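Local structure of transcriptional regulator, TetR family (Vibrio parahaemolyticus, 3HE0) at residues Leu84-Trp96 with Leu182-Ile194. The protein probably binds cis-regulatory DNA through a helix-turn-helix motif and regulates transcription, as a dimeric member of the TetR family. Numbering follows the deposited sequence.
Sequences LKERYRTMWLNIW and LEAAIEASWDAII. Unlike the reference sequence in segment 84-96: Arg87 (reference Cys).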
ATOM      1  N   LEU A  84      25.705   5.567  -7.135  1.00 27.97           N
ATOM      2  CA  LEU A  84      24.635   5.200  -6.208  1.00 26.77           C
ATOM      3  C   LEU A  84      23.339   5.863  -6.614  1.00 25.95           C
ATOM      4  O   LEU A  84      22.336   5.193  -6.820  1.00 24.50           O
ATOM      5  CB  LEU A  84      24.968   5.629  -4.770  1.00 26.95           C
ATOM      6  CG  LEU A  84      25.744   4.678  -3.859  1.00 26.35           C
ATOM      7  CD1 LEU A  84      25.667   5.238  -2.483  1.00 24.79           C
ATOM      8  CD2 LEU A  84      25.213   3.270  -3.881  1.00 26.06           C
ATOM      9  N   LYS A  85      23.385   7.187  -6.753  1.00 25.66           N
ATOM     10  CA  LYS A  85      22.168   7.967  -6.980  1.00 26.40           C
ATOM     11  C   LYS A  85      21.460   7.612  -8.281  1.00 26.60           C
ATOM     12  O   LYS A  85      20.243   7.726  -8.375  1.00 26.81           O
ATOM     13  CB  LYS A  85      22.433   9.464  -6.909  1.00 26.08           C
ATOM     14  CG  LYS A  85      21.164  10.322  -6.795  1.00 26.84           C
ATOM     15  CD  LYS A  85      21.513  11.718  -6.278  1.00 28.28           C
ATOM     16  CE  LYS A  85      20.367  12.697  -6.312  1.00 25.78           C
ATOM     17  NZ  LYS A  85      20.791  13.934  -5.613  1.00 27.65           N
ATOM     18  N   GLU A  86      22.211   7.138  -9.260  1.00 27.09           N
ATOM     19  CA  GLU A  86      21.647   6.793 -10.542  1.00 27.48           C
ATOM     20  C   GLU A  86      20.997   5.445 -10.460  1.00 26.69           C
ATOM     21  O   GLU A  86      19.948   5.219 -11.068  1.00 26.05           O
ATOM     22  CB  GLU A  86      22.738   6.799 -11.633  1.00 28.33           C
ATOM     23  CG  GLU A  86      22.228   6.408 -13.018  1.00 33.02           C
ATOM     24  CD  GLU A  86      20.899   7.125 -13.392  1.00 40.15           C
ATOM     25  OE1 GLU A  86      20.736   8.353 -13.126  1.00 42.47           O
ATOM     26  OE2 GLU A  86      20.000   6.436 -13.935  1.00 46.01           O
ATOM     27  N   ARG A  87      21.635   4.518  -9.752  1.00 26.00           N
ATOM     28  CA  ARG A  87      20.961   3.251  -9.468  1.00 25.96           C
ATOM     29  C   ARG A  87      19.649   3.525  -8.709  1.00 24.93           C
ATOM     30  O   ARG A  87      18.623   2.941  -9.015  1.00 24.99           O
ATOM     31  CB  ARG A  87      21.851   2.312  -8.656  1.00 26.04           C
ATOM     32  CG  ARG A  87      23.027   1.764  -9.430  1.00 27.39           C
ATOM     33  CD  ARG A  87      23.768   0.743  -8.615  1.00 28.45           C
ATOM     34  NE  ARG A  87      24.921   1.345  -7.976  1.00 29.67           N
ATOM     35  CZ  ARG A  87      25.507   0.890  -6.869  1.00 30.14           C
ATOM     36  NH1 ARG A  87      26.562   1.526  -6.391  1.00 31.76           N
ATOM     37  NH2 ARG A  87      25.054  -0.175  -6.225  1.00 29.74           N
ATOM     38  N   TYR A  88      19.702   4.420  -7.737  1.00 24.37           N
ATOM     39  CA  TYR A  88      18.507   4.770  -6.970  1.00 24.72           C
ATOM     40  C   TYR A  88      17.415   5.308  -7.902  1.00 24.58           C
ATOM     41  O   TYR A  88      16.279   4.830  -7.879  1.00 23.33           O
ATOM     42  CB  TYR A  88      18.843   5.770  -5.864  1.00 24.54           C
ATOM     43  CG  TYR A  88      17.627   6.209  -5.084  1.00 25.00           C
ATOM     44  CD1 TYR A  88      17.139   5.449  -4.040  1.00 24.61           C
ATOM     45  CD2 TYR A  88      16.943   7.363  -5.415  1.00 25.01           C
ATOM     46  CE1 TYR A  88      15.992   5.847  -3.333  1.00 25.31           C
ATOM     47  CE2 TYR A  88      15.803   7.773  -4.697  1.00 24.92           C
ATOM     48  CZ  TYR A  88      15.343   7.007  -3.671  1.00 24.08           C
ATOM     49  OH  TYR A  88      14.227   7.395  -2.973  1.00 25.18           O
ATOM     50  N   ARG A  89      17.783   6.264  -8.760  1.00 24.80           N
ATOM     51  CA  ARG A  89      16.822   6.889  -9.659  1.00 25.16           C
ATOM     52  C   ARG A  89      16.217   5.874 -10.605  1.00 25.11           C
ATOM     53  O   ARG A  89      15.016   5.936 -10.900  1.00 25.74           O
ATOM     54  CB  ARG A  89      17.472   8.032 -10.466  1.00 25.82           C
ATOM     55  CG  ARG A  89      16.503   8.789 -11.409  1.00 27.53           C
ATOM     56  CD  ARG A  89      17.162   9.950 -12.190  1.00 28.83           C
ATOM     57  NE  ARG A  89      17.367  11.091 -11.312  1.00 32.13           N
ATOM     58  CZ  ARG A  89      18.505  11.386 -10.682  1.00 35.31           C
ATOM     59  NH1 ARG A  89      18.555  12.457  -9.897  1.00 35.31           N
ATOM     60  NH2 ARG A  89      19.598  10.625 -10.833  1.00 37.65           N
ATOM     61  N   THR A  90      17.034   4.956 -11.118  1.00 24.20           N
ATOM     62  CA  THR A  90      16.536   3.982 -12.064  1.00 23.83           C
ATOM     63  C   THR A  90      15.430   3.132 -11.429  1.00 24.65           C
ATOM     64  O   THR A  90      14.336   3.004 -11.972  1.00 24.59           O
ATOM     65  CB  THR A  90      17.677   3.061 -12.606  1.00 23.78           C
ATOM     66  OG1 THR A  90      18.714   3.868 -13.166  1.00 23.96           O
ATOM     67  CG2 THR A  90      17.177   2.117 -13.682  1.00 20.85           C
HETATM   68  N   MSE A  91      15.731   2.553 -10.276  1.00 25.58           N
HETATM   69  CA  MSE A  91      14.794   1.683  -9.589  1.00 26.45           C
HETATM   70  C   MSE A  91      13.554   2.467  -9.175  1.00 25.66           C
HETATM   71  O   MSE A  91      12.442   1.960  -9.279  1.00 25.57           O
HETATM   72  CB  MSE A  91      15.447   1.055  -8.356  1.00 26.86           C
HETATM   73  CG  MSE A  91      16.496   0.028  -8.716  1.00 30.92           C
HETATM   74 SE   MSE A  91      17.419  -0.627  -7.134  1.00 41.00          SE
HETATM   75  CE  MSE A  91      18.556  -1.953  -8.003  1.00 39.47           C
ATOM     76  N   TRP A  92      13.749   3.701  -8.721  1.00 25.06           N
ATOM     77  CA  TRP A  92      12.623   4.537  -8.281  1.00 24.54           C
ATOM     78  C   TRP A  92      11.664   4.694  -9.454  1.00 24.82           C
ATOM     79  O   TRP A  92      10.466   4.544  -9.305  1.00 24.39           O
ATOM     80  CB  TRP A  92      13.138   5.900  -7.803  1.00 24.03           C
ATOM     81  CG  TRP A  92      12.188   6.689  -6.993  1.00 22.93           C
ATOM     82  CD1 TRP A  92      12.231   6.904  -5.635  1.00 23.27           C
ATOM     83  CD2 TRP A  92      11.047   7.404  -7.471  1.00 21.24           C
ATOM     84  NE1 TRP A  92      11.182   7.705  -5.251  1.00 21.39           N
ATOM     85  CE2 TRP A  92      10.448   8.026  -6.366  1.00 20.40           C
ATOM     86  CE3 TRP A  92      10.486   7.594  -8.734  1.00 21.29           C
ATOM     87  CZ2 TRP A  92       9.305   8.788  -6.486  1.00 20.95           C
ATOM     88  CZ3 TRP A  92       9.358   8.364  -8.842  1.00 22.15           C
ATOM     89  CH2 TRP A  92       8.780   8.950  -7.726  1.00 19.48           C
ATOM     90  N   LEU A  93      12.208   4.977 -10.633  1.00 25.40           N
ATOM     91  CA  LEU A  93      11.397   5.180 -11.845  1.00 26.07           C
ATOM     92  C   LEU A  93      10.808   3.876 -12.372  1.00 26.20           C
ATOM     93  O   LEU A  93       9.690   3.852 -12.885  1.00 26.76           O
ATOM     94  CB  LEU A  93      12.210   5.863 -12.948  1.00 25.80           C
ATOM     95  CG  LEU A  93      12.404   7.369 -12.757  1.00 26.81           C
ATOM     96  CD1 LEU A  93      13.336   7.938 -13.837  1.00 25.63           C
ATOM     97  CD2 LEU A  93      11.067   8.114 -12.773  1.00 25.86           C
ATOM     98  N   ASN A  94      11.540   2.780 -12.246  1.00 26.56           N
ATOM     99  CA  ASN A  94      10.933   1.475 -12.540  1.00 26.79           C
ATOM    100  C   ASN A  94       9.716   1.246 -11.628  1.00 26.89           C
ATOM    101  O   ASN A  94       8.689   0.701 -12.051  1.00 27.80           O
ATOM    102  CB  ASN A  94      11.941   0.320 -12.357  1.00 26.71           C
ATOM    103  CG  ASN A  94      13.044   0.310 -13.415  1.00 26.71           C
ATOM    104  OD1 ASN A  94      12.870   0.842 -14.491  1.00 23.43           O
ATOM    105  ND2 ASN A  94      14.190  -0.311 -13.097  1.00 26.67           N
ATOM    106  N   ILE A  95       9.830   1.628 -10.362  1.00 26.77           N
ATOM    107  CA  ILE A  95       8.707   1.410  -9.452  1.00 26.69           C
ATOM    108  C   ILE A  95       7.535   2.258  -9.931  1.00 26.44           C
ATOM    109  O   ILE A  95       6.419   1.785  -9.965  1.00 26.14           O
ATOM    110  CB  ILE A  95       9.046   1.702  -7.960  1.00 26.55           C
ATOM    111  CG1 ILE A  95       9.992   0.643  -7.405  1.00 26.90           C
ATOM    112  CG2 ILE A  95       7.749   1.742  -7.081  1.00 26.44           C
ATOM    113  CD1 ILE A  95      10.715   1.091  -6.097  1.00 26.65           C
ATOM    114  N   TRP A  96       7.803   3.500 -10.313  1.00 26.79           N
ATOM    115  CA  TRP A  96       6.758   4.416 -10.742  1.00 27.36           C
ATOM    116  C   TRP A  96       6.011   3.844 -11.942  1.00 28.40           C
ATOM    117  O   TRP A  96       4.791   3.915 -12.027  1.00 27.92           O
ATOM    118  CB  TRP A  96       7.393   5.756 -11.125  1.00 27.64           C
ATOM    119  CG  TRP A  96       6.467   6.801 -11.584  1.00 25.74           C
ATOM    120  CD1 TRP A  96       6.167   7.110 -12.853  1.00 27.95           C
ATOM    121  CD2 TRP A  96       5.745   7.709 -10.764  1.00 27.51           C
ATOM    122  NE1 TRP A  96       5.275   8.153 -12.894  1.00 28.31           N
ATOM    123  CE2 TRP A  96       5.010   8.545 -11.614  1.00 27.42           C
ATOM    124  CE3 TRP A  96       5.664   7.904  -9.392  1.00 28.32           C
ATOM    125  CZ2 TRP A  96       4.177   9.538 -11.144  1.00 30.19           C
ATOM    126  CZ3 TRP A  96       4.838   8.893  -8.919  1.00 30.63           C
ATOM    127  CH2 TRP A  96       4.108   9.710  -9.793  1.00 30.67           C
ATOM    128  N   LEU A 182       8.251  15.295 -10.638  1.00 24.64           N
ATOM    129  CA  LEU A 182       8.702  13.928 -10.404  1.00 23.70           C
ATOM    130  C   LEU A 182      10.153  13.871  -9.915  1.00 22.88           C
ATOM    131  O   LEU A 182      10.494  13.139  -8.941  1.00 22.50           O
ATOM    132  CB  LEU A 182       8.534  13.117 -11.690  1.00 23.91           C
ATOM    133  CG  LEU A 182       8.358  11.609 -11.562  1.00 24.24           C
ATOM    134  CD1 LEU A 182       7.220  11.255 -10.627  1.00 24.31           C
ATOM    135  CD2 LEU A 182       8.100  11.023 -12.944  1.00 23.22           C
ATOM    136  N   GLU A 183      11.023  14.624 -10.576  1.00 21.77           N
ATOM    137  CA  GLU A 183      12.421  14.690 -10.140  1.00 22.03           C
ATOM    138  C   GLU A 183      12.480  15.282  -8.725  1.00 21.22           C
ATOM    139  O   GLU A 183      13.302  14.840  -7.923  1.00 20.33           O
ATOM    140  CB  GLU A 183      13.294  15.484 -11.120  1.00 22.79           C
ATOM    141  CG  GLU A 183      14.792  15.603 -10.734  1.00 25.53           C
ATOM    142  CD  GLU A 183      15.497  14.256 -10.529  1.00 29.00           C
ATOM    143  OE1 GLU A 183      15.304  13.326 -11.358  1.00 30.46           O
ATOM    144  OE2 GLU A 183      16.254  14.130  -9.526  1.00 32.17           O
ATOM    145  N   ALA A 184      11.585  16.222  -8.407  1.00 20.06           N
ATOM    146  CA  ALA A 184      11.557  16.790  -7.055  1.00 20.20           C
ATOM    147  C   ALA A 184      11.159  15.722  -6.057  1.00 20.38           C
ATOM    148  O   ALA A 184      11.746  15.641  -4.975  1.00 19.73           O
ATOM    149  CB  ALA A 184      10.631  17.994  -6.949  1.00 19.59           C
ATOM    150  N   ALA A 185      10.196  14.882  -6.426  1.00 20.54           N
ATOM    151  CA  ALA A 185       9.840  13.731  -5.578  1.00 20.82           C
ATOM    152  C   ALA A 185      10.992  12.735  -5.383  1.00 20.90           C
ATOM    153  O   ALA A 185      11.207  12.245  -4.251  1.00 21.76           O
ATOM    154  CB  ALA A 185       8.604  13.001  -6.115  1.00 20.82           C
ATOM    155  N   ILE A 186      11.727  12.424  -6.455  1.00 20.79           N
ATOM    156  CA  ILE A 186      12.864  11.505  -6.354  1.00 20.44           C
ATOM    157  C   ILE A 186      13.902  12.082  -5.390  1.00 20.81           C
ATOM    158  O   ILE A 186      14.406  11.385  -4.488  1.00 20.32           O
ATOM    159  CB  ILE A 186      13.531  11.253  -7.720  1.00 20.96           C
ATOM    160  CG1 ILE A 186      12.594  10.475  -8.674  1.00 19.54           C
ATOM    161  CG2 ILE A 186      14.840  10.533  -7.525  1.00 20.27           C
ATOM    162  CD1 ILE A 186      13.051  10.493 -10.219  1.00 15.64           C
ATOM    163  N   GLU A 187      14.176  13.378  -5.542  1.00 20.38           N
ATOM    164  CA  GLU A 187      15.156  14.034  -4.700  1.00 20.55           C
ATOM    165  C   GLU A 187      14.745  14.068  -3.242  1.00 20.94           C
ATOM    166  O   GLU A 187      15.599  13.908  -2.365  1.00 20.83           O
ATOM    167  CB  GLU A 187      15.442  15.454  -5.169  1.00 20.81           C
ATOM    168  CG  GLU A 187      16.195  15.491  -6.491  1.00 23.74           C
ATOM    169  CD  GLU A 187      17.650  15.024  -6.383  1.00 26.25           C
ATOM    170  OE1 GLU A 187      18.178  14.854  -5.242  1.00 27.74           O
ATOM    171  OE2 GLU A 187      18.267  14.858  -7.464  1.00 30.43           O
ATOM    172  N   ALA A 188      13.453  14.289  -2.981  1.00 20.23           N
ATOM    173  CA  ALA A 188      12.965  14.382  -1.615  1.00 20.19           C
ATOM    174  C   ALA A 188      13.087  13.029  -0.899  1.00 20.35           C
ATOM    175  O   ALA A 188      13.447  12.963   0.292  1.00 19.84           O
ATOM    176  CB  ALA A 188      11.522  14.901  -1.567  1.00 19.18           C
ATOM    177  N   SER A 189      12.770  11.960  -1.623  1.00 20.79           N
ATOM    178  CA  SER A 189      12.882  10.611  -1.078  1.00 20.41           C
ATOM    179  C   SER A 189      14.348  10.244  -0.815  1.00 20.14           C
ATOM    180  O   SER A 189      14.642   9.588   0.174  1.00 21.46           O
ATOM    181  CB  SER A 189      12.151   9.584  -1.963  1.00 19.64           C
ATOM    182  OG  SER A 189      12.709   9.455  -3.249  1.00 21.69           O
ATOM    183  N   TRP A 190      15.265  10.684  -1.671  1.00 20.38           N
ATOM    184  CA  TRP A 190      16.701  10.530  -1.447  1.00 20.29           C
ATOM    185  C   TRP A 190      17.096  11.231  -0.130  1.00 20.88           C
ATOM    186  O   TRP A 190      17.855  10.669   0.658  1.00 21.34           O
ATOM    187  CB  TRP A 190      17.445  11.140  -2.623  1.00 19.86           C
ATOM    188  CG  TRP A 190      18.897  11.102  -2.599  1.00 19.98           C
ATOM    189  CD1 TRP A 190      19.725  12.157  -2.353  1.00 20.59           C
ATOM    190  CD2 TRP A 190      19.752   9.986  -2.918  1.00 15.84           C
ATOM    191  NE1 TRP A 190      21.026  11.774  -2.481  1.00 19.57           N
ATOM    192  CE2 TRP A 190      21.075  10.441  -2.808  1.00 17.42           C
ATOM    193  CE3 TRP A 190      19.521   8.659  -3.253  1.00 17.26           C
ATOM    194  CZ2 TRP A 190      22.180   9.618  -3.042  1.00 16.90           C
ATOM    195  CZ3 TRP A 190      20.620   7.821  -3.482  1.00 17.23           C
ATOM    196  CH2 TRP A 190      21.927   8.310  -3.383  1.00 17.74           C
ATOM    197  N   ASP A 191      16.525  12.412   0.131  1.00 20.61           N
ATOM    198  CA  ASP A 191      16.758  13.107   1.397  1.00 20.52           C
ATOM    199  C   ASP A 191      16.405  12.244   2.606  1.00 20.51           C
ATOM    200  O   ASP A 191      17.040  12.365   3.666  1.00 21.68           O
ATOM    201  CB  ASP A 191      15.944  14.391   1.490  1.00 20.27           C
ATOM    202  CG  ASP A 191      16.556  15.543   0.709  1.00 22.10           C
ATOM    203  OD1 ASP A 191      17.754  15.424   0.370  1.00 23.66           O
ATOM    204  OD2 ASP A 191      15.838  16.564   0.465  1.00 20.16           O
ATOM    205  N   ALA A 192      15.375  11.414   2.473  1.00 19.37           N
ATOM    206  CA  ALA A 192      14.942  10.571   3.583  1.00 19.33           C
ATOM    207  C   ALA A 192      16.057   9.592   3.960  1.00 18.31           C
ATOM    208  O   ALA A 192      16.257   9.333   5.106  1.00 19.34           O
ATOM    209  CB  ALA A 192      13.641   9.812   3.243  1.00 17.58           C
ATOM    210  N   ILE A 193      16.800   9.092   2.987  1.00 19.54           N
ATOM    211  CA  ILE A 193      17.755   8.013   3.247  1.00 19.65           C
ATOM    212  C   ILE A 193      19.208   8.465   3.377  1.00 20.11           C
ATOM    213  O   ILE A 193      20.031   7.726   3.945  1.00 20.59           O
ATOM    214  CB  ILE A 193      17.602   6.835   2.250  1.00 19.29           C
ATOM    215  CG1 ILE A 193      17.868   7.297   0.828  1.00 20.09           C
ATOM    216  CG2 ILE A 193      16.202   6.160   2.452  1.00 17.90           C
ATOM    217  CD1 ILE A 193      17.933   6.126  -0.236  1.00 20.70           C
ATOM    218  N   ILE A 194      19.536   9.666   2.910  1.00 20.88           N
ATOM    219  CA  ILE A 194      20.907  10.149   3.072  1.00 21.31           C
ATOM    220  C   ILE A 194      21.090  10.842   4.439  1.00 21.98           C
ATOM    221  O   ILE A 194      20.110  11.295   5.083  1.00 22.12           O
ATOM    222  CB  ILE A 194      21.376  11.054   1.903  1.00 21.79           C
ATOM    223  CG1 ILE A 194      20.616  12.387   1.857  1.00 22.53           C
ATOM    224  CG2 ILE A 194      21.274  10.314   0.565  1.00 22.04           C
ATOM    225  CD1 ILE A 194      21.376  13.477   1.047  1.00 22.52           C
TER
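Ile186 lies over the six-membered ring of Trp92, its CG1 3.7 Å from the ring centroid in a CH-pi contact, and fills a hole bounded by Tyr88, Arg89, Trp92 and Leu93. One turn earlier on its helix, Leu182 presses CD1 onto the face of Trp96, 3.5 Å from CZ2, while Trp190 points its edge at a face of Tyr88 in a T-shaped pair, planes 60° apart. With CG anti to the backbone N, the Tyr88 ring sits as a knob among Ile186, Ser189, Trp190 and Ile193, and its OH donates a short 2.6 Å bond to Ser189 OG, which in turn donates to Ile186 O. This knobs-into-holes packing joins helices 84-97 and 179-193 in the C-terminal region of a TetR-type regulator, the segment axes 120° apart; helix 179-193 also meets the second subunit, where Ala192 packs on Ala192 of that subunit. At the polar edge, Lys85 lies extended over the face of Trp190 opposite Ile194 CG2, its NZ salt-bridged to Glu187 OE1 at 2.8 Å. Arg89, bent at chi3, grips Glu183 side-on in a second salt bridge, NE to OE1 and NH1 to OE2, the latter nearly straight at 178°. Arg89 NH1 also lies 3.4 Å from Glu187 OE2, linking both pairs into one network.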